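Phenylacetic acid degradation-related protein (Silicibacter sp., PDB 2QWZ) probably hydrolyses acyl thioesters as a putative thioesterase, perhaps in phenylacetic acid degradation. Local coordinates at residues 47-51 and 52-56; 69-73 and 74-78; 86-89 and 90-94. All coordinates share one frame; numbering follows the deposited sequence.

Contact 1: residues 47-51 and 52-56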
loop_
_atom_site.group_PDB
_atom_site.type_symbol
_atom_site.label_atom_id
_atom_site.label_comp_id
_atom_site.label_asym_id
_atom_site.label_seq_id
_atom_site.Cartn_x
_atom_site.Cartn_y
_atom_site.Cartn_z
ATOM N N ASP A 47 -16.834 -6.609 19.655
ATOM C CA ASP A 47 -17.822 -5.719 20.252
ATOM C C ASP A 47 -19.151 -5.581 19.514
ATOM O O ASP A 47 -20.196 -5.464 20.144
ATOM C CB ASP A 47 -17.250 -4.298 20.446
ATOM C CG ASP A 47 -16.200 -4.246 21.488
ATOM O OD1 ASP A 47 -15.974 -5.271 22.148
ATOM O OD2 ASP A 47 -15.594 -3.174 21.656
ATOM N N ALA A 48 -19.125 -5.522 18.195
ATOM C CA ALA A 48 -20.347 -5.378 17.411
ATOM C C ALA A 48 -20.169 -5.961 16.028
ATOM O O ALA A 48 -19.072 -6.000 15.509
ATOM C CB ALA A 48 -20.721 -3.932 17.296
ATOM N N LEU A 49 -21.275 -6.374 15.433
ATOM C CA LEU A 49 -21.304 -6.929 14.095
ATOM C C LEU A 49 -22.581 -6.456 13.404
ATOM O O LEU A 49 -23.657 -6.513 13.986
ATOM C CB LEU A 49 -21.296 -8.439 14.159
ATOM C CG LEU A 49 -21.437 -9.138 12.800
ATOM C CD1 LEU A 49 -20.155 -9.031 12.047
ATOM C CD2 LEU A 49 -21.774 -10.559 13.029
ATOM N N ALA A 50 -22.423 -5.932 12.189
ATOM C CA ALA A 50 -23.510 -5.437 11.359
ATOM C C ALA A 50 -23.150 -5.867 9.951
ATOM O O ALA A 50 -21.999 -6.298 9.712
ATOM C CB ALA A 50 -23.598 -3.938 11.460
ATOM N N LYS A 51 -24.093 -5.726 9.024
ATOM C CA LYS A 51 -23.910 -6.173 7.642
ATOM C C LYS A 51 -22.656 -5.584 6.998
ATOM O O LYS A 51 -21.946 -6.260 6.255
ATOM C CB LYS A 51 -25.134 -5.817 6.773
ATOM C CG LYS A 51 -26.341 -6.747 6.957
ATOM C CD LYS A 51 -27.438 -6.524 5.869
ATOM C CE LYS A 51 -28.517 -5.544 6.339
ATOM N NZ LYS A 51 -29.605 -6.255 7.053
ATOM N N GLY A 52 -22.386 -4.309 7.255
ATOM C CA GLY A 52 -21.273 -3.667 6.574
ATOM C C GLY A 52 -19.981 -3.613 7.366
ATOM O O GLY A 52 -18.924 -3.297 6.817
ATOM N N GLU A 53 -20.070 -3.902 8.659
ATOM C CA GLU A 53 -19.089 -3.417 9.623
ATOM C C GLU A 53 -18.939 -4.296 10.843
ATOM O O GLU A 53 -19.866 -4.955 11.256
ATOM C CB GLU A 53 -19.496 -2.038 10.105
ATOM C CG GLU A 53 -19.951 -1.105 9.004
ATOM C CD GLU A 53 -20.080 0.325 9.492
ATOM O OE1 GLU A 53 -20.724 0.536 10.541
ATOM O OE2 GLU A 53 -19.532 1.232 8.825
ATOM N N ILE A 54 -17.743 -4.283 11.425
ATOM C CA ILE A 54 -17.489 -4.999 12.660
ATOM C C ILE A 54 -16.627 -4.115 13.538
ATOM O O ILE A 54 -15.801 -3.428 13.006
ATOM C CB ILE A 54 -16.753 -6.282 12.377
ATOM C CG1 ILE A 54 -16.733 -7.186 13.612
ATOM C CG2 ILE A 54 -15.354 -6.020 11.822
ATOM C CD1 ILE A 54 -16.294 -8.642 13.304
ATOM N N THR A 55 -16.826 -4.175 14.850
ATOM C CA THR A 55 -15.894 -3.611 15.857
ATOM C C THR A 55 -15.245 -4.717 16.655
ATOM O O THR A 55 -15.927 -5.472 17.341
ATOM C CB THR A 55 -16.593 -2.659 16.804
ATOM O OG1 THR A 55 -17.268 -1.709 16.011
ATOM C CG2 THR A 55 -15.596 -1.924 17.725
HETATM N N MSE A 56 -13.929 -4.863 16.500
HETATM C CA MSE A 56 -13.173 -5.864 17.225
HETATM C C MSE A 56 -12.311 -5.203 18.290
HETATM O O MSE A 56 -11.800 -4.106 18.053
HETATM C CB MSE A 56 -12.291 -6.598 16.258
HETATM C CG MSE A 56 -11.607 -7.784 16.819
HETATM SE SE MSE A 56 -12.555 -9.464 16.647
HETATM C CE MSE A 56 -12.912 -9.655 14.757
#
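Leu49 and Ile54 face each other across a tight beta hairpin, on the face of an antiparallel sheet that packs against helix 73-92, consistent with the hot-dog fold of thioesterases. They form a non-hydrogen-bonded pair, and their tips meet at Leu49 CD1 and Ile54 CD1, 4.1 Å apart. Ile54 CG1 lies anti to the backbone N (chi1 -168°) and turns back over the neighbouring strand, where it comes within 3.2 Å of Ala48 O. Leu29 of helix 26-36 packs on both side chains, and Ala86 of helix 73-92 also covers Ile54. This is the packed side.

The other face is looser and largely turned to solvent. Ala48, Ala50 and Glu53 are exposed there, and Ala48 CB stays 4.3 Å from Thr55 OG1. Lys51 is exposed at the turn with Gly52. Next to the turn, Ala50 and Glu53 bond to each other in both directions. The Ala50 N to Glu53 O bond runs nearly along the C=O axis. In the return bond, Glu53 N sits above the carbonyl plane of Ala50.

At the far end, Asp47 and Ala48 both face Thr55 in a classic beta bulge. Asp47 CB packs against Thr55 CG2, while its carboxylate forms a salt bridge with Arg57. Thr55 O accepts two weak bonds, from Asp47 N and Ala48 N, and Thr55 N donates to Ala48 O at 3.0 Å.

Contact 2: residues 69-73 and 74-78. With ACT (acetate ion), chain E.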
loop_
_atom_site.group_PDB
_atom_site.type_symbol
_atom_site.label_atom_id
_atom_site.label_comp_id
_atom_site.label_asym_id
_atom_site.label_seq_id
_atom_site.Cartn_x
_atom_site.Cartn_y
_atom_site.Cartn_z
ATOM N N GLY A 69 4.108 1.298 28.152
ATOM C CA GLY A 69 4.255 0.549 26.898
ATOM C C GLY A 69 2.976 0.595 26.078
ATOM O O GLY A 69 1.878 0.753 26.640
ATOM N N THR A 70 3.119 0.472 24.758
ATOM C CA THR A 70 1.994 0.620 23.824
ATOM C C THR A 70 1.983 -0.524 22.817
ATOM O O THR A 70 2.987 -1.165 22.572
ATOM C CB THR A 70 1.981 2.023 23.122
ATOM O OG1 THR A 70 3.196 2.237 22.407
ATOM C CG2 THR A 70 1.815 3.151 24.124
ATOM N N VAL A 71 0.814 -0.809 22.275
ATOM C CA VAL A 71 0.633 -1.946 21.385
ATOM C C VAL A 71 1.579 -1.880 20.153
ATOM O O VAL A 71 1.805 -0.819 19.590
ATOM C CB VAL A 71 -0.838 -2.039 20.971
ATOM C CG1 VAL A 71 -1.056 -3.190 19.972
ATOM C CG2 VAL A 71 -1.665 -2.251 22.188
ATOM N N SER A 72 2.142 -3.022 19.770
ATOM C CA SER A 72 3.148 -3.085 18.703
ATOM C C SER A 72 2.518 -3.030 17.302
ATOM O O SER A 72 1.314 -3.195 17.168
ATOM C CB SER A 72 3.970 -4.358 18.853
ATOM O OG SER A 72 3.198 -5.519 18.550
ATOM N N GLY A 73 3.332 -2.802 16.269
ATOM C CA GLY A 73 2.843 -2.791 14.887
ATOM C C GLY A 73 2.375 -4.152 14.425
ATOM O O GLY A 73 1.357 -4.272 13.725
ATOM N N PRO A 74 3.108 -5.199 14.799
ATOM C CA PRO A 74 2.571 -6.518 14.516
ATOM C C PRO A 74 1.214 -6.798 15.172
ATOM O O PRO A 74 0.414 -7.528 14.586
ATOM C CB PRO A 74 3.667 -7.471 15.033
ATOM C CG PRO A 74 4.909 -6.644 14.995
ATOM C CD PRO A 74 4.454 -5.279 15.394
ATOM N N SER A 75 0.960 -6.221 16.348
ATOM C CA SER A 75 -0.291 -6.467 17.073
ATOM C C SER A 75 -1.434 -5.709 16.425
ATOM O O SER A 75 -2.520 -6.285 16.223
ATOM C CB SER A 75 -0.171 -6.101 18.562
ATOM O OG SER A 75 0.459 -7.147 19.266
HETATM N N MSE A 76 -1.159 -4.449 16.068
HETATM C CA MSE A 76 -2.065 -3.641 15.218
HETATM C C MSE A 76 -2.369 -4.317 13.884
HETATM O O MSE A 76 -3.498 -4.348 13.452
HETATM C CB MSE A 76 -1.514 -2.235 15.010
HETATM C CG MSE A 76 -1.550 -1.452 16.282
HETATM SE SE MSE A 76 -1.117 0.425 16.062
HETATM C CE MSE A 76 0.775 0.268 16.331
ATOM N N PHE A 77 -1.357 -4.860 13.244
ATOM C CA PHE A 77 -1.556 -5.667 12.061
ATOM C C PHE A 77 -2.551 -6.791 12.325
ATOM O O PHE A 77 -3.479 -7.012 11.543
ATOM C CB PHE A 77 -0.230 -6.262 11.575
ATOM C CG PHE A 77 -0.411 -7.161 10.389
ATOM C CD1 PHE A 77 -0.796 -8.469 10.553
ATOM C CD2 PHE A 77 -0.311 -6.659 9.112
ATOM C CE1 PHE A 77 -1.037 -9.262 9.455
ATOM C CE2 PHE A 77 -0.536 -7.455 8.020
ATOM C CZ PHE A 77 -0.910 -8.741 8.189
ATOM N N ALA A 78 -2.316 -7.496 13.441
ATOM C CA ALA A 78 -3.140 -8.593 13.944
ATOM C C ALA A 78 -4.589 -8.175 14.116
ATOM O O ALA A 78 -5.475 -8.872 13.649
ATOM C CB ALA A 78 -2.562 -9.136 15.279
HETATM C C ACT E . 2.754 -6.078 21.916
HETATM O O ACT E . 2.810 -7.209 22.437
HETATM O OXT ACT E . 1.688 -5.803 21.307
HETATM C CH3 ACT E . 3.935 -5.150 22.080
#
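Helix 73-92 starts here, with Ser72 as its N-cap. Ser72 OG accepts a capping bond from Ser75 N at 3.2 Å. The hydroxyl is placed for this by a chi1 of 70°, which sets OG between the backbone N and the carbonyl carbon. Ser72 O takes the first helical bond, from Met76 N at 3.0 Å, and the bond is almost straight (175° at the hydrogen). Gly73 O follows with Phe77 N at 2.8 Å.

An acetate ion, probably from the crystallisation liquor, sits at this helix start. One oxygen, OXT, is held by three groups of the contact. Ser75 OG donates to OXT at 2.7 Å, Ser72 N donates at 3.2 Å, and Ser72 OG adds a weak bond. Arg63 NH1 also bonds to the acetate. The positive end of the helix dipole and the arginine would probably both favour an anion here.

Next to the polar groups, Val71 CG1 presses on Ser75 CB at 3.4 Å, tighter than usual for two carbons. Selenomethionine Met76 bends at chi3 (-90°), which folds its CE back to the carbonyl oxygens of Val71 and Ser72.

Val71 and Met76 both rest on Leu117 of strand 117-126. Met76 also touches Phe107, and Phe77 touches Ala103 and Leu105, all on strand 99-107. Pro74 packs on Phe77 of the second subunit, which places this helix start at a subunit interface.

Contact 3: residues 86-89 and 90-94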
loop_
_atom_site.group_PDB
_atom_site.type_symbol
_atom_site.label_atom_id
_atom_site.label_comp_id
_atom_site.label_asym_id
_atom_site.label_seq_id
_atom_site.Cartn_x
_atom_site.Cartn_y
_atom_site.Cartn_z
ATOM N N ALA A 86 -12.783 -11.621 9.858
ATOM C CA ALA A 86 -14.004 -11.973 10.591
ATOM C C ALA A 86 -15.240 -11.472 9.861
ATOM O O ALA A 86 -16.193 -12.221 9.727
ATOM C CB ALA A 86 -13.957 -11.415 12.022
ATOM N N LEU A 87 -15.202 -10.230 9.353
ATOM C CA LEU A 87 -16.311 -9.684 8.538
ATOM C C LEU A 87 -16.492 -10.452 7.222
ATOM O O LEU A 87 -17.608 -10.706 6.800
ATOM C CB LEU A 87 -16.102 -8.211 8.265
ATOM C CG LEU A 87 -17.281 -7.279 7.951
ATOM C CD1 LEU A 87 -18.478 -7.277 8.929
ATOM C CD2 LEU A 87 -16.702 -5.939 7.903
ATOM N N VAL A 88 -15.406 -10.845 6.585
ATOM C CA VAL A 88 -15.533 -11.620 5.369
ATOM C C VAL A 88 -16.216 -12.944 5.674
ATOM O O VAL A 88 -17.196 -13.285 5.031
ATOM C CB VAL A 88 -14.179 -11.809 4.665
ATOM C CG1 VAL A 88 -14.327 -12.766 3.510
ATOM C CG2 VAL A 88 -13.685 -10.499 4.180
ATOM N N LEU A 89 -15.748 -13.642 6.701
ATOM C CA LEU A 89 -16.380 -14.890 7.177
ATOM C C LEU A 89 -17.835 -14.764 7.644
ATOM O O LEU A 89 -18.615 -15.689 7.465
ATOM C CB LEU A 89 -15.589 -15.503 8.343
ATOM C CG LEU A 89 -14.485 -16.512 8.050
ATOM C CD1 LEU A 89 -14.083 -17.167 9.377
ATOM C CD2 LEU A 89 -14.908 -17.570 7.040
ATOM N N ALA A 90 -18.180 -13.645 8.267
ATOM C CA ALA A 90 -19.561 -13.334 8.657
ATOM C C ALA A 90 -20.527 -13.378 7.471
ATOM O O ALA A 90 -21.720 -13.685 7.627
ATOM C CB ALA A 90 -19.610 -11.973 9.313
ATOM N N HIS A 91 -20.007 -13.082 6.283
ATOM C CA HIS A 91 -20.773 -13.128 5.039
ATOM C C HIS A 91 -20.628 -14.467 4.293
ATOM O O HIS A 91 -21.591 -14.972 3.743
ATOM C CB HIS A 91 -20.356 -11.951 4.160
ATOM C CG HIS A 91 -20.732 -10.602 4.738
ATOM N ND1 HIS A 91 -19.979 -9.975 5.705
ATOM C CD2 HIS A 91 -21.796 -9.792 4.518
ATOM C CE1 HIS A 91 -20.542 -8.821 6.039
ATOM N NE2 HIS A 91 -21.645 -8.675 5.328
ATOM N N LEU A 92 -19.445 -15.059 4.291
ATOM C CA LEU A 92 -19.177 -16.228 3.446
ATOM C C LEU A 92 -19.390 -17.573 4.119
ATOM O O LEU A 92 -19.603 -18.580 3.429
ATOM C CB LEU A 92 -17.763 -16.167 2.884
ATOM C CG LEU A 92 -17.473 -15.041 1.883
ATOM C CD1 LEU A 92 -16.045 -15.174 1.355
ATOM C CD2 LEU A 92 -18.477 -15.031 0.741
ATOM N N GLY A 93 -19.303 -17.611 5.444
ATOM C CA GLY A 93 -19.590 -18.834 6.193
ATOM C C GLY A 93 -18.404 -19.763 6.420
ATOM O O GLY A 93 -17.268 -19.437 6.076
ATOM N N ARG A 94 -18.692 -20.933 6.993
ATOM C CA ARG A 94 -17.666 -21.879 7.463
ATOM C C ARG A 94 -16.777 -22.433 6.365
ATOM O O ARG A 94 -15.551 -22.468 6.489
ATOM C CB ARG A 94 -18.326 -23.073 8.139
ATOM C CG ARG A 94 -19.069 -22.753 9.400
ATOM C CD ARG A 94 -19.501 -24.024 10.138
ATOM N NE ARG A 94 -19.588 -23.772 11.572
ATOM C CZ ARG A 94 -20.523 -23.019 12.152
ATOM N NH1 ARG A 94 -21.490 -22.439 11.438
ATOM N NH2 ARG A 94 -20.491 -22.845 13.466
#
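Val88 O accepts two hydrogen bonds near the C-terminal end of helix 73-92. Leu92 N reaches it at 3.0 Å, in the carbonyl plane. His91 N comes at 3.1 Å from above that plane. An i+3 bond is thus added to the regular i+4 bond in the last turn.

Leu87 O is gripped by His91 twice. ND1 donates to it at 2.7 Å, and the bond is nearly straight (171° at the hydrogen). The backbone N adds a weak bond. The oxygen lies in the plane of the imidazole ring. A chi1 of -66° puts CG beside the backbone N and brings the ring edge back to the preceding turn. The far ring nitrogen, NE2, makes a weak hydrogen bond to Lys51 O in the hairpin. The ring also runs alongside Leu87, with CE1 3.9 Å from Leu87 CD1. Replacing the histidine with an alanine would probably leave Leu87 O without its short side-chain donor and open a gap beside Leu87 CD1.

Val88 and Leu92 lie side by side and meet at CG1 and CD1, 3.7 Å apart. Gly93 leaves the helix with a positive phi of 89°, and its N still bonds to Leu89 O at 2.9 Å.

Ala86, Leu89 and Ala90 pack on helix 26-36, at Leu33, Tyr32 and Leu29. Leu87, Val88 and His91 rest on Leu123 of strand 117-126, and Leu87 touches Ile54 of strand 53-58.

Contact 1 is a surface hairpin with one buried face, contact 2 is partly buried, and contact 3 lies in the core. Contacts 2 and 3 sit near the two ends of helix 73-92, with centres about 24 Å apart. The start of the helix holds an acetate, probably from crystallisation, and meets a second subunit. Its end is packed within its own chain. Contacts 1 and 3 touch directly, through His91 and Lys51 and where Met56 CE packs on Ala86 CB. Contact 1 relies on paired strand backbones, contact 2 on serine hydroxyls and helix N-H groups, and contact 3 on helix carbonyls, a histidine ring and aliphatic side chains.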